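Local coordinates for imelysin-like protein (Psychrobacter arcticus, PDB 3PF0), which is of unknown function but belongs to the imelysin-like (M75 peptidase) family and is a putative metalloendopeptidase, at residues D79-H84 with A187-A192; A122-L127 with E161-Q166; A274-L279 with D310-L315; S305-D310 with L337-R342. All coordinates share one frame; numbering follows the deposited sequence.

The four contacts fall into two groups in this mainly helical chain, which has no strands. Interactions 1 and 2 lie about 19 Å apart between centres and touch: Tyr188 OH of interaction 1 makes a probable hydrogen bond to Val165 O of interaction 2, which is nested in the chain loop that interaction 1 closes. Interactions 3 and 4 are tighter neighbours, with centres about 9 Å apart; both use helix 298-316 and share Asp310, and Leu308 and Ile340 of interaction 4 reach residues of interaction 3. Between the groups, interactions 1 and 4 are farthest apart, about 39 Å between centres. Interactions 2 and 4 lie on opposite sides of the chain's centre, their nearest atoms about 19 Å apart.

Interaction 1 of 4, residues D79-H84 with A187-A192; sequences DLAQKH and AYVMSA
Segments 79-84 and 187-192 run nearly antiparallel, their axes 8.9 Å apart at closest approach and 154° apart in direction, with the CA atoms of Ala81 and Met190 the nearest pair, 5.9 Å apart. This is an antiparallel helix pair in an all-helical fold: it joins the C-terminal end of the long helix 48-84 to the early turns of helix 183-214. The small methyl of Ala81 is the meeting point. Its CB points at the opposite helix and lies 3.8 Å from Val189 CG1 and 3.9 Å from Met190 CG, a wholly apolar fit without a hydrogen bond between the segments. Val189 reaches Ala81 with the branch that stands anti to its backbone N (chi1 168°). Its side chain also touches Leu171 and Leu175 of helix 167-176, while Ala81 touches Leu98 of helix 92-112, so both residues belong to a wider apolar layer.

Met190, modelled as selenomethionine, covers the more exposed flank. Its chain runs out extended and then bends at the selenium (chi3 68°), which carries CE across the stem of Gln82 at about a right angle. SE sits 3.9 Å from Gln82 CA. The Met190 side chain also touches Cys85, one half of the disulfide with Cys186, so a covalent link lies right beside this packing. Gln82 itself contributes the aliphatic part of its extended chain: Met190 CE rests equally close to two of its carbons, 3.9 Å from Gln82 CB and 3.9 Å from Gln82 CG.

Interaction 2 of 4, residues A122-L127 with E161-Q166; sequences ASMSNL and ESAVVQ
Ala163 presents its methyl to segment 122-127 and is met there by two differently placed groups. One is the end of Met124, a selenomethionine: CG is wedged between the backbone N and the carbonyl carbon (chi1 56°), and the bend at chi3 turns CE onto Ala163, 3.7 Å from Ala163 CB. The other is the backbone of Leu127, whose O lies 3.5 Å from Ala163 CB. The Leu127 side chain adds its CB, while its outer part leads away from Ala163. The join is small and partly buried, with Met124 at the N-cap position of helix 125-129.

A water extends it on the polar side, 2.9 Å from Leu127 O and 2.8 Å from Gln166 O, within hydrogen-bonding distance of both, though it has more acceptors in reach than protons to give. Within segment 161-166, Gln166 NE2 donates to Ser162 O over 2.8 Å in an almost straight bond (171°). The acceptor lies in the plane of the Gln166 amide, yet the donor stands well above the carbonyl plane of Ser162. A second bond from Gln166 NE2 goes to Leu158 O, helping to fix the amide.

The contact thus ties short helix 125-129 to the loop between helices 138-149 and 167-176, with Tyr128 and Tyr131 also packing against Ala163.

Interaction 3 of 4, residues A274-L279 with D310-L315; sequences AKLATL and DTTALL
Leu276 reaches across to Thr311, Thr312 and Leu315, and its CD1 is the atom that meets all three. Here helices 268-283 and 298-316 pack as an antiparallel pair in the helical fold, their local axes 10.4 Å apart and 160° apart in direction. The closest touch is between Leu276 CD1 and Thr311 CG2, at 3.7 Å; these two side chains cross at about a right angle, and Leu276 CD2 leans on the same methyl. Leu315 comes in from the next turn, its CD2 3.9 Å from Leu276 CD1. Thr312 borders the group through OG1.

Both threonines use helix backbone to settle their hydroxyls. Thr311 OG1 bonds to Ala307 O and Thr312 OG1 to Leu308 O. For Thr311 this sets the methyl anti to the backbone N (chi1 -47° for OG1), facing Leu276, with His336 and Ile340 of helix 327-351 against the same side chain. Leu315 also packs on Arg269, Ile272 and Asn273, one to two turns before Leu276 on helix 268-283.

On the far side of helix 268-283, Ala274 O is gripped twice by one residue: Thr278 N and Thr278 OG1 approach from opposite faces of its plane, the hydroxyl bond being 2.9 Å long between Thr278 OG1 and Ala274 O.

Interaction 4 of 4, residues S305-D310 with L337-R342; sequences STALAD and LTNITR
Ile340 CG1 and Leu308 CG both stand anti to the carbonyl carbon of their own residue (chi1 -69° and -83°), and these settings send the ends of the two side chains into the gap between the helices. There the two chains cross at about a right angle, with Ile340 CD1 3.9 Å from Leu308 CD2 and nearly as close to Leu308 CG. Nearer the backbone, Ala307 turns its methyl to the opposite helix and receives the stem of Ile340, Ala307 CB to Ile340 CG1 at 4.1 Å.

Asn339 closes the more exposed side. With CG anti to the backbone N, it lays ND2 beside the Ala307 methyl, 3.9 Å from Ala307 CB. Its other amide atom is held by Arg342, which grips Asn339 OD1 side-on with two nitrogens, NH2 at 3.0 Å and NE at 3.1 Å. The oxygen lies close to the guanidinium plane, and the paired bonds probably help to hold the Asn339 amide in place.

Leu308 continues inward onto Leu276, Leu279, Asn280 and Met283 of helix 268-283, and Ala307 also touches Leu343 of helix 327-351. The layer therefore joins three helices. Locally the axes of 305-310 and 337-342 lie 9.7 Å apart; helices 298-316 and 327-351 are consecutive and antiparallel (161° between local directions), consistent with an up-and-down helical bundle in which helices 225-250 and 268-283 pack against this pair.

Interaction 1 of 4, residues D79-H84 with A187-A192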
loop_
_atom_site.group_PDB
_atom_site.type_symbol
_atom_site.label_atom_id
_atom_site.label_comp_id
_atom_site.label_asym_id
_atom_site.label_seq_id
_atom_site.Cartn_x
_atom_site.Cartn_y
_atom_site.Cartn_z
ATOM N N ASP A 79 4.338 1.925 -20.575
ATOM C CA ASP A 79 4.391 1.382 -21.929
ATOM C C ASP A 79 3.059 1.567 -22.672
ATOM O O ASP A 79 3.089 1.933 -23.854
ATOM C CB ASP A 79 4.812 -0.083 -21.929
ATOM C CG ASP A 79 5.304 -0.520 -23.287
ATOM O OD1 ASP A 79 6.430 -0.148 -23.653
ATOM O OD2 ASP A 79 4.525 -1.136 -24.024
ATOM N N LEU A 80 1.909 1.374 -21.973
ATOM C CA LEU A 80 0.593 1.573 -22.573
ATOM C C LEU A 80 0.373 3.033 -22.932
ATOM O O LEU A 80 -0.095 3.311 -24.042
ATOM C CB LEU A 80 -0.545 1.061 -21.671
ATOM C CG LEU A 80 -0.760 -0.445 -21.699
ATOM C CD1 LEU A 80 -1.828 -0.848 -20.716
ATOM C CD2 LEU A 80 -1.108 -0.939 -23.107
ATOM N N ALA A 81 0.759 3.966 -22.018
ATOM C CA ALA A 81 0.676 5.417 -22.232
ATOM C C ALA A 81 1.578 5.832 -23.400
ATOM O O ALA A 81 1.139 6.573 -24.267
ATOM C CB ALA A 81 1.074 6.165 -20.960
ATOM N N GLN A 82 2.810 5.302 -23.461
ATOM C CA GLN A 82 3.740 5.596 -24.557
ATOM C C GLN A 82 3.127 5.160 -25.911
ATOM O O GLN A 82 3.269 5.870 -26.909
ATOM C CB GLN A 82 5.092 4.896 -24.303
ATOM C CG GLN A 82 6.118 5.056 -25.422
ATOM C CD GLN A 82 7.431 4.417 -25.059
ATOM O OE1 GLN A 82 7.695 3.256 -25.391
ATOM N NE2 GLN A 82 8.285 5.164 -24.364
ATOM N N LYS A 83 2.453 4.007 -25.935
ATOM C CA LYS A 83 1.819 3.494 -27.148
ATOM C C LYS A 83 0.609 4.358 -27.566
ATOM O O LYS A 83 0.571 4.845 -28.702
ATOM C CB LYS A 83 1.391 2.029 -26.957
ATOM C CG LYS A 83 2.534 1.053 -27.129
ATOM C CD LYS A 83 2.140 -0.367 -26.731
ATOM C CE LYS A 83 3.157 -1.375 -27.232
ATOM N NZ LYS A 83 4.544 -1.058 -26.781
ATOM N N HIS A 84 -0.353 4.576 -26.648
ATOM C CA HIS A 84 -1.577 5.317 -26.967
ATOM C C HIS A 84 -1.348 6.811 -27.229
ATOM O O HIS A 84 -2.043 7.375 -28.071
ATOM C CB HIS A 84 -2.653 5.124 -25.878
ATOM C CG HIS A 84 -3.117 3.702 -25.717
ATOM N ND1 HIS A 84 -3.161 2.816 -26.796
ATOM C CD2 HIS A 84 -3.558 3.060 -24.610
ATOM C CE1 HIS A 84 -3.603 1.672 -26.303
ATOM N NE2 HIS A 84 -3.869 1.770 -24.997
ATOM N N ALA A 187 2.085 13.685 -22.045
ATOM C CA ALA A 187 3.488 13.825 -21.662
ATOM C C ALA A 187 3.640 13.666 -20.157
ATOM O O ALA A 187 4.633 13.091 -19.715
ATOM C CB ALA A 187 4.042 15.177 -22.117
ATOM N N TYR A 188 2.652 14.150 -19.377
ATOM C CA TYR A 188 2.668 14.041 -17.920
ATOM C C TYR A 188 2.502 12.587 -17.471
ATOM O O TYR A 188 3.195 12.164 -16.556
ATOM C CB TYR A 188 1.574 14.929 -17.250
ATOM C CG TYR A 188 1.468 14.667 -15.758
ATOM C CD1 TYR A 188 2.284 15.340 -14.852
ATOM C CD2 TYR A 188 0.635 13.660 -15.263
ATOM C CE1 TYR A 188 2.258 15.036 -13.493
ATOM C CE2 TYR A 188 0.604 13.346 -13.906
ATOM C CZ TYR A 188 1.408 14.047 -13.023
ATOM O OH TYR A 188 1.385 13.728 -11.690
ATOM N N VAL A 189 1.541 11.854 -18.055
ATOM C CA VAL A 189 1.215 10.475 -17.673
ATOM C C VAL A 189 2.426 9.582 -17.947
ATOM O O VAL A 189 2.758 8.738 -17.109
ATOM C CB VAL A 189 -0.097 9.981 -18.362
ATOM C CG1 VAL A 189 -0.294 8.469 -18.213
ATOM C CG2 VAL A 189 -1.315 10.748 -17.820
HETATM N N MSE A 190 3.118 9.819 -19.076
HETATM C CA MSE A 190 4.333 9.089 -19.439
HETATM C C MSE A 190 5.472 9.433 -18.492
HETATM O O MSE A 190 6.155 8.522 -18.015
HETATM C CB MSE A 190 4.738 9.395 -20.881
HETATM C CG MSE A 190 3.846 8.723 -21.920
HETATM SE SE MSE A 190 4.268 9.385 -23.697
HETATM C CE MSE A 190 6.077 8.627 -23.898
ATOM N N SER A 191 5.649 10.740 -18.178
ATOM C CA SER A 191 6.703 11.217 -17.261
ATOM C C SER A 191 6.497 10.706 -15.840
ATOM O O SER A 191 7.449 10.221 -15.237
ATOM C CB SER A 191 6.753 12.742 -17.235
ATOM O OG SER A 191 7.180 13.234 -18.490
ATOM N N ALA A 192 5.258 10.811 -15.306
ATOM C CA ALA A 192 4.970 10.386 -13.942
ATOM C C ALA A 192 5.070 8.881 -13.773
ATOM O O ALA A 192 5.655 8.451 -12.797
ATOM C CB ALA A 192 3.606 10.896 -13.493
#

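Interaction 2 of 4, residues A122-L127 with E161-Q166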
loop_
_atom_site.group_PDB
_atom_site.type_symbol
_atom_site.label_atom_id
_atom_site.label_comp_id
_atom_site.label_asym_id
_atom_site.label_seq_id
_atom_site.Cartn_x
_atom_site.Cartn_y
_atom_site.Cartn_z
ATOM N N ALA A 122 13.462 6.108 2.225
ATOM C CA ALA A 122 14.693 6.851 1.932
ATOM C C ALA A 122 14.385 8.056 1.030
ATOM O O ALA A 122 13.654 7.920 0.042
ATOM C CB ALA A 122 15.735 5.943 1.285
ATOM N N SER A 123 14.884 9.254 1.430
ATOM C CA SER A 123 14.679 10.542 0.750
ATOM C C SER A 123 13.180 10.752 0.458
ATOM O O SER A 123 12.826 11.245 -0.615
ATOM C CB SER A 123 15.517 10.616 -0.528
ATOM O OG SER A 123 16.891 10.388 -0.251
HETATM N N MSE A 124 12.308 10.338 1.427
HETATM C CA MSE A 124 10.833 10.330 1.400
HETATM C C MSE A 124 10.278 9.843 0.039
HETATM O O MSE A 124 9.278 10.364 -0.454
HETATM C CB MSE A 124 10.199 11.689 1.824
HETATM C CG MSE A 124 10.645 12.912 1.030
HETATM SE SE MSE A 124 9.608 14.508 1.504
HETATM C CE MSE A 124 8.203 14.333 0.181
ATOM N N SER A 125 10.909 8.811 -0.540
ATOM C CA SER A 125 10.504 8.303 -1.850
ATOM C C SER A 125 9.051 7.818 -1.852
ATOM O O SER A 125 8.370 8.021 -2.856
ATOM C CB SER A 125 11.445 7.205 -2.339
ATOM O OG SER A 125 11.417 7.157 -3.757
ATOM N N ASN A 126 8.558 7.252 -0.727
ATOM C CA ASN A 126 7.165 6.774 -0.581
ATOM C C ASN A 126 6.135 7.906 -0.803
ATOM O O ASN A 126 5.052 7.637 -1.324
ATOM C CB ASN A 126 6.940 6.129 0.796
ATOM C CG ASN A 126 7.269 7.018 1.976
ATOM O OD1 ASN A 126 8.112 7.911 1.916
ATOM N ND2 ASN A 126 6.618 6.777 3.087
ATOM N N LEU A 127 6.472 9.162 -0.417
ATOM C CA LEU A 127 5.569 10.292 -0.637
ATOM C C LEU A 127 5.613 10.731 -2.116
ATOM O O LEU A 127 4.607 11.206 -2.635
ATOM C CB LEU A 127 5.853 11.448 0.322
ATOM C CG LEU A 127 5.457 11.190 1.798
ATOM C CD1 LEU A 127 5.893 12.331 2.690
ATOM C CD2 LEU A 127 3.938 10.892 1.959
ATOM N N GLU A 161 10.518 18.441 -8.842
ATOM C CA GLU A 161 9.163 18.927 -8.560
ATOM C C GLU A 161 8.687 18.274 -7.253
ATOM O O GLU A 161 9.216 17.224 -6.865
ATOM C CB GLU A 161 8.180 18.652 -9.723
ATOM C CG GLU A 161 8.553 19.319 -11.038
ATOM C CD GLU A 161 8.622 20.836 -11.052
ATOM O OE1 GLU A 161 7.816 21.482 -10.344
ATOM O OE2 GLU A 161 9.465 21.381 -11.801
ATOM N N SER A 162 7.703 18.884 -6.580
ATOM C CA SER A 162 7.190 18.347 -5.322
ATOM C C SER A 162 6.528 16.971 -5.503
ATOM O O SER A 162 6.060 16.630 -6.592
ATOM C CB SER A 162 6.219 19.322 -4.665
ATOM O OG SER A 162 5.073 19.582 -5.454
ATOM N N ALA A 163 6.551 16.166 -4.430
ATOM C CA ALA A 163 5.993 14.818 -4.360
ATOM C C ALA A 163 4.467 14.813 -4.601
ATOM O O ALA A 163 3.914 13.847 -5.120
ATOM C CB ALA A 163 6.312 14.226 -2.999
ATOM N N VAL A 164 3.825 15.925 -4.257
ATOM C CA VAL A 164 2.397 16.207 -4.330
ATOM C C VAL A 164 1.870 16.227 -5.806
ATOM O O VAL A 164 0.684 15.981 -6.027
ATOM C CB VAL A 164 2.207 17.556 -3.566
ATOM C CG1 VAL A 164 1.392 18.604 -4.321
ATOM C CG2 VAL A 164 1.670 17.331 -2.163
ATOM N N VAL A 165 2.746 16.482 -6.801
ATOM C CA VAL A 165 2.326 16.599 -8.201
ATOM C C VAL A 165 2.722 15.359 -9.030
ATOM O O VAL A 165 2.720 15.416 -10.263
ATOM C CB VAL A 165 2.846 17.920 -8.843
ATOM C CG1 VAL A 165 2.301 19.132 -8.106
ATOM C CG2 VAL A 165 4.370 17.979 -8.906
ATOM N N GLN A 166 3.019 14.237 -8.363
ATOM C CA GLN A 166 3.427 13.018 -9.051
ATOM C C GLN A 166 2.998 11.748 -8.281
ATOM O O GLN A 166 2.219 11.824 -7.327
ATOM C CB GLN A 166 4.952 13.039 -9.288
ATOM C CG GLN A 166 5.770 13.195 -8.015
ATOM C CD GLN A 166 7.215 13.495 -8.297
ATOM O OE1 GLN A 166 7.967 12.656 -8.807
ATOM N NE2 GLN A 166 7.647 14.681 -7.905
HETATM O O HOH W 1 2.660 10.837 -4.782
#

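Interaction 3 of 4, residues A274-L279 with D310-L315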
loop_
_atom_site.group_PDB
_atom_site.type_symbol
_atom_site.label_atom_id
_atom_site.label_comp_id
_atom_site.label_asym_id
_atom_site.label_seq_id
_atom_site.Cartn_x
_atom_site.Cartn_y
_atom_site.Cartn_z
ATOM N N ALA A 274 -7.046 -4.875 -1.431
ATOM C CA ALA A 274 -5.649 -5.226 -1.714
ATOM C C ALA A 274 -4.829 -5.263 -0.417
ATOM O O ALA A 274 -4.062 -6.203 -0.210
ATOM C CB ALA A 274 -5.042 -4.232 -2.698
ATOM N N LYS A 275 -5.056 -4.286 0.489
ATOM C CA LYS A 275 -4.368 -4.218 1.777
ATOM C C LYS A 275 -4.798 -5.374 2.677
ATOM O O LYS A 275 -3.934 -6.012 3.280
ATOM C CB LYS A 275 -4.610 -2.867 2.469
ATOM C CG LYS A 275 -3.966 -1.705 1.729
ATOM C CD LYS A 275 -3.990 -0.422 2.535
ATOM C CE LYS A 275 -3.080 0.582 1.885
ATOM N NZ LYS A 275 -2.393 1.423 2.889
ATOM N N LEU A 276 -6.119 -5.685 2.724
ATOM C CA LEU A 276 -6.645 -6.791 3.539
ATOM C C LEU A 276 -6.097 -8.146 3.076
ATOM O O LEU A 276 -5.680 -8.948 3.912
ATOM C CB LEU A 276 -8.187 -6.831 3.534
ATOM C CG LEU A 276 -8.924 -5.967 4.549
ATOM C CD1 LEU A 276 -10.430 -6.045 4.311
ATOM C CD2 LEU A 276 -8.597 -6.378 5.995
ATOM N N ALA A 277 -6.079 -8.385 1.756
ATOM C CA ALA A 277 -5.581 -9.631 1.157
ATOM C C ALA A 277 -4.078 -9.848 1.441
ATOM O O ALA A 277 -3.651 -10.991 1.629
ATOM C CB ALA A 277 -5.834 -9.624 -0.344
ATOM N N THR A 278 -3.292 -8.755 1.503
ATOM C CA THR A 278 -1.852 -8.803 1.779
ATOM C C THR A 278 -1.646 -9.153 3.254
ATOM O O THR A 278 -0.821 -10.015 3.569
ATOM C CB THR A 278 -1.203 -7.486 1.348
ATOM O OG1 THR A 278 -1.401 -7.363 -0.057
ATOM C CG2 THR A 278 0.282 -7.417 1.663
ATOM N N LEU A 279 -2.425 -8.517 4.145
ATOM C CA LEU A 279 -2.392 -8.778 5.585
ATOM C C LEU A 279 -2.825 -10.222 5.864
ATOM O O LEU A 279 -2.182 -10.896 6.669
ATOM C CB LEU A 279 -3.284 -7.778 6.341
ATOM C CG LEU A 279 -3.111 -7.710 7.866
ATOM C CD1 LEU A 279 -1.784 -7.057 8.251
ATOM C CD2 LEU A 279 -4.247 -6.936 8.499
ATOM N N ASP A 310 -13.999 -12.248 7.793
ATOM C CA ASP A 310 -15.261 -11.537 8.045
ATOM C C ASP A 310 -15.211 -10.108 7.476
ATOM O O ASP A 310 -16.213 -9.622 6.937
ATOM C CB ASP A 310 -15.592 -11.484 9.555
ATOM C CG ASP A 310 -15.814 -12.814 10.266
ATOM O OD1 ASP A 310 -16.172 -13.807 9.587
ATOM O OD2 ASP A 310 -15.637 -12.861 11.505
ATOM N N THR A 311 -14.045 -9.439 7.611
ATOM C CA THR A 311 -13.811 -8.077 7.124
ATOM C C THR A 311 -13.859 -8.083 5.593
ATOM O O THR A 311 -14.494 -7.207 5.005
ATOM C CB THR A 311 -12.482 -7.508 7.682
ATOM O OG1 THR A 311 -12.411 -7.768 9.086
ATOM C CG2 THR A 311 -12.347 -6.004 7.457
ATOM N N THR A 312 -13.222 -9.093 4.962
ATOM C CA THR A 312 -13.173 -9.282 3.507
ATOM C C THR A 312 -14.606 -9.527 2.963
ATOM O O THR A 312 -14.986 -8.926 1.953
ATOM C CB THR A 312 -12.186 -10.417 3.152
ATOM O OG1 THR A 312 -10.907 -10.098 3.705
ATOM C CG2 THR A 312 -12.036 -10.627 1.644
ATOM N N ALA A 313 -15.396 -10.368 3.659
ATOM C CA ALA A 313 -16.782 -10.664 3.289
ATOM C C ALA A 313 -17.667 -9.413 3.421
ATOM O O ALA A 313 -18.534 -9.187 2.575
ATOM C CB ALA A 313 -17.325 -11.799 4.146
ATOM N N LEU A 314 -17.427 -8.583 4.454
ATOM C CA LEU A 314 -18.177 -7.340 4.653
ATOM C C LEU A 314 -17.827 -6.311 3.565
ATOM O O LEU A 314 -18.718 -5.653 3.035
ATOM C CB LEU A 314 -17.899 -6.764 6.054
ATOM C CG LEU A 314 -18.670 -5.507 6.467
ATOM C CD1 LEU A 314 -20.137 -5.814 6.755
ATOM C CD2 LEU A 314 -18.034 -4.876 7.671
ATOM N N LEU A 315 -16.537 -6.207 3.210
ATOM C CA LEU A 315 -16.066 -5.273 2.197
ATOM C C LEU A 315 -16.628 -5.619 0.811
ATOM O O LEU A 315 -16.997 -4.708 0.071
ATOM C CB LEU A 315 -14.537 -5.265 2.185
ATOM C CG LEU A 315 -13.835 -4.124 1.451
ATOM C CD1 LEU A 315 -13.968 -2.805 2.203
ATOM C CD2 LEU A 315 -12.390 -4.437 1.299
#

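Interaction 4 of 4, residues S305-D310 with L337-R342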
loop_
_atom_site.group_PDB
_atom_site.type_symbol
_atom_site.label_atom_id
_atom_site.label_comp_id
_atom_site.label_asym_id
_atom_site.label_seq_id
_atom_site.Cartn_x
_atom_site.Cartn_y
_atom_site.Cartn_z
ATOM N N SER A 305 -7.392 -15.239 11.384
ATOM C CA SER A 305 -7.852 -15.732 10.080
ATOM C C SER A 305 -9.368 -15.500 9.892
ATOM O O SER A 305 -9.789 -15.036 8.830
ATOM C CB SER A 305 -7.529 -17.218 9.922
ATOM O OG SER A 305 -7.967 -17.739 8.677
ATOM N N THR A 306 -10.168 -15.802 10.933
ATOM C CA THR A 306 -11.622 -15.643 10.922
ATOM C C THR A 306 -11.985 -14.158 10.835
ATOM O O THR A 306 -12.833 -13.811 10.015
ATOM C CB THR A 306 -12.248 -16.347 12.134
ATOM O OG1 THR A 306 -11.989 -17.748 12.014
ATOM C CG2 THR A 306 -13.758 -16.123 12.243
ATOM N N ALA A 307 -11.327 -13.289 11.639
ATOM C CA ALA A 307 -11.563 -11.838 11.649
ATOM C C ALA A 307 -11.256 -11.192 10.282
ATOM O O ALA A 307 -12.041 -10.359 9.817
ATOM C CB ALA A 307 -10.737 -11.173 12.741
ATOM N N LEU A 308 -10.136 -11.586 9.642
ATOM C CA LEU A 308 -9.751 -11.080 8.330
ATOM C C LEU A 308 -10.755 -11.525 7.250
ATOM O O LEU A 308 -11.114 -10.727 6.384
ATOM C CB LEU A 308 -8.327 -11.524 7.970
ATOM C CG LEU A 308 -7.201 -10.659 8.543
ATOM C CD1 LEU A 308 -5.981 -11.479 8.783
ATOM C CD2 LEU A 308 -6.857 -9.518 7.613
ATOM N N ALA A 309 -11.236 -12.775 7.337
ATOM C CA ALA A 309 -12.230 -13.337 6.421
ATOM C C ALA A 309 -13.586 -12.624 6.555
ATOM O O ALA A 309 -14.236 -12.404 5.533
ATOM C CB ALA A 309 -12.395 -14.830 6.672
ATOM N N ASP A 310 -13.999 -12.248 7.793
ATOM C CA ASP A 310 -15.261 -11.537 8.045
ATOM C C ASP A 310 -15.211 -10.108 7.476
ATOM O O ASP A 310 -16.213 -9.622 6.937
ATOM C CB ASP A 310 -15.592 -11.484 9.555
ATOM C CG ASP A 310 -15.814 -12.814 10.266
ATOM O OD1 ASP A 310 -16.172 -13.807 9.587
ATOM O OD2 ASP A 310 -15.637 -12.861 11.505
ATOM N N LEU A 337 -12.046 -3.604 11.481
ATOM C CA LEU A 337 -10.624 -3.226 11.379
ATOM C C LEU A 337 -10.015 -2.985 12.765
ATOM O O LEU A 337 -8.848 -3.326 12.990
ATOM C CB LEU A 337 -10.423 -1.982 10.487
ATOM C CG LEU A 337 -10.662 -2.165 8.985
ATOM C CD1 LEU A 337 -10.671 -0.830 8.268
ATOM C CD2 LEU A 337 -9.641 -3.129 8.349
ATOM N N THR A 338 -10.819 -2.425 13.686
ATOM C CA THR A 338 -10.447 -2.149 15.075
ATOM C C THR A 338 -10.253 -3.496 15.813
ATOM O O THR A 338 -9.330 -3.620 16.631
ATOM C CB THR A 338 -11.499 -1.230 15.724
ATOM O OG1 THR A 338 -11.518 -0.000 14.997
ATOM C CG2 THR A 338 -11.213 -0.932 17.197
ATOM N N ASN A 339 -11.095 -4.502 15.494
ATOM C CA ASN A 339 -10.978 -5.835 16.082
ATOM C C ASN A 339 -9.682 -6.539 15.597
ATOM O O ASN A 339 -9.075 -7.273 16.374
ATOM C CB ASN A 339 -12.213 -6.685 15.782
ATOM C CG ASN A 339 -12.163 -8.052 16.418
ATOM O OD1 ASN A 339 -11.973 -8.190 17.632
ATOM N ND2 ASN A 339 -12.284 -9.095 15.605
ATOM N N ILE A 340 -9.244 -6.287 14.346
ATOM C CA ILE A 340 -8.003 -6.861 13.803
ATOM C C ILE A 340 -6.790 -6.229 14.532
ATOM O O ILE A 340 -5.891 -6.963 14.938
ATOM C CB ILE A 340 -7.907 -6.739 12.249
ATOM C CG1 ILE A 340 -8.942 -7.663 11.565
ATOM C CG2 ILE A 340 -6.482 -7.044 11.745
ATOM C CD1 ILE A 340 -9.134 -7.459 10.073
ATOM N N THR A 341 -6.785 -4.896 14.733
ATOM C CA THR A 341 -5.697 -4.198 15.447
ATOM C C THR A 341 -5.638 -4.695 16.891
ATOM O O THR A 341 -4.544 -4.902 17.419
ATOM C CB THR A 341 -5.839 -2.664 15.394
ATOM O OG1 THR A 341 -7.142 -2.299 15.815
ATOM C CG2 THR A 341 -5.604 -2.100 14.028
ATOM N N ARG A 342 -6.819 -4.937 17.503
ATOM C CA ARG A 342 -6.958 -5.460 18.861
ATOM C C ARG A 342 -6.280 -6.823 18.966
ATOM O O ARG A 342 -5.456 -7.028 19.860
ATOM C CB ARG A 342 -8.442 -5.562 19.251
ATOM C CG ARG A 342 -8.680 -5.934 20.716
ATOM C CD ARG A 342 -10.139 -6.257 21.018
ATOM N NE ARG A 342 -10.613 -7.448 20.305
ATOM C CZ ARG A 342 -10.422 -8.701 20.709
ATOM N NH1 ARG A 342 -9.755 -8.952 21.832
ATOM N NH2 ARG A 342 -10.887 -9.716 19.990
#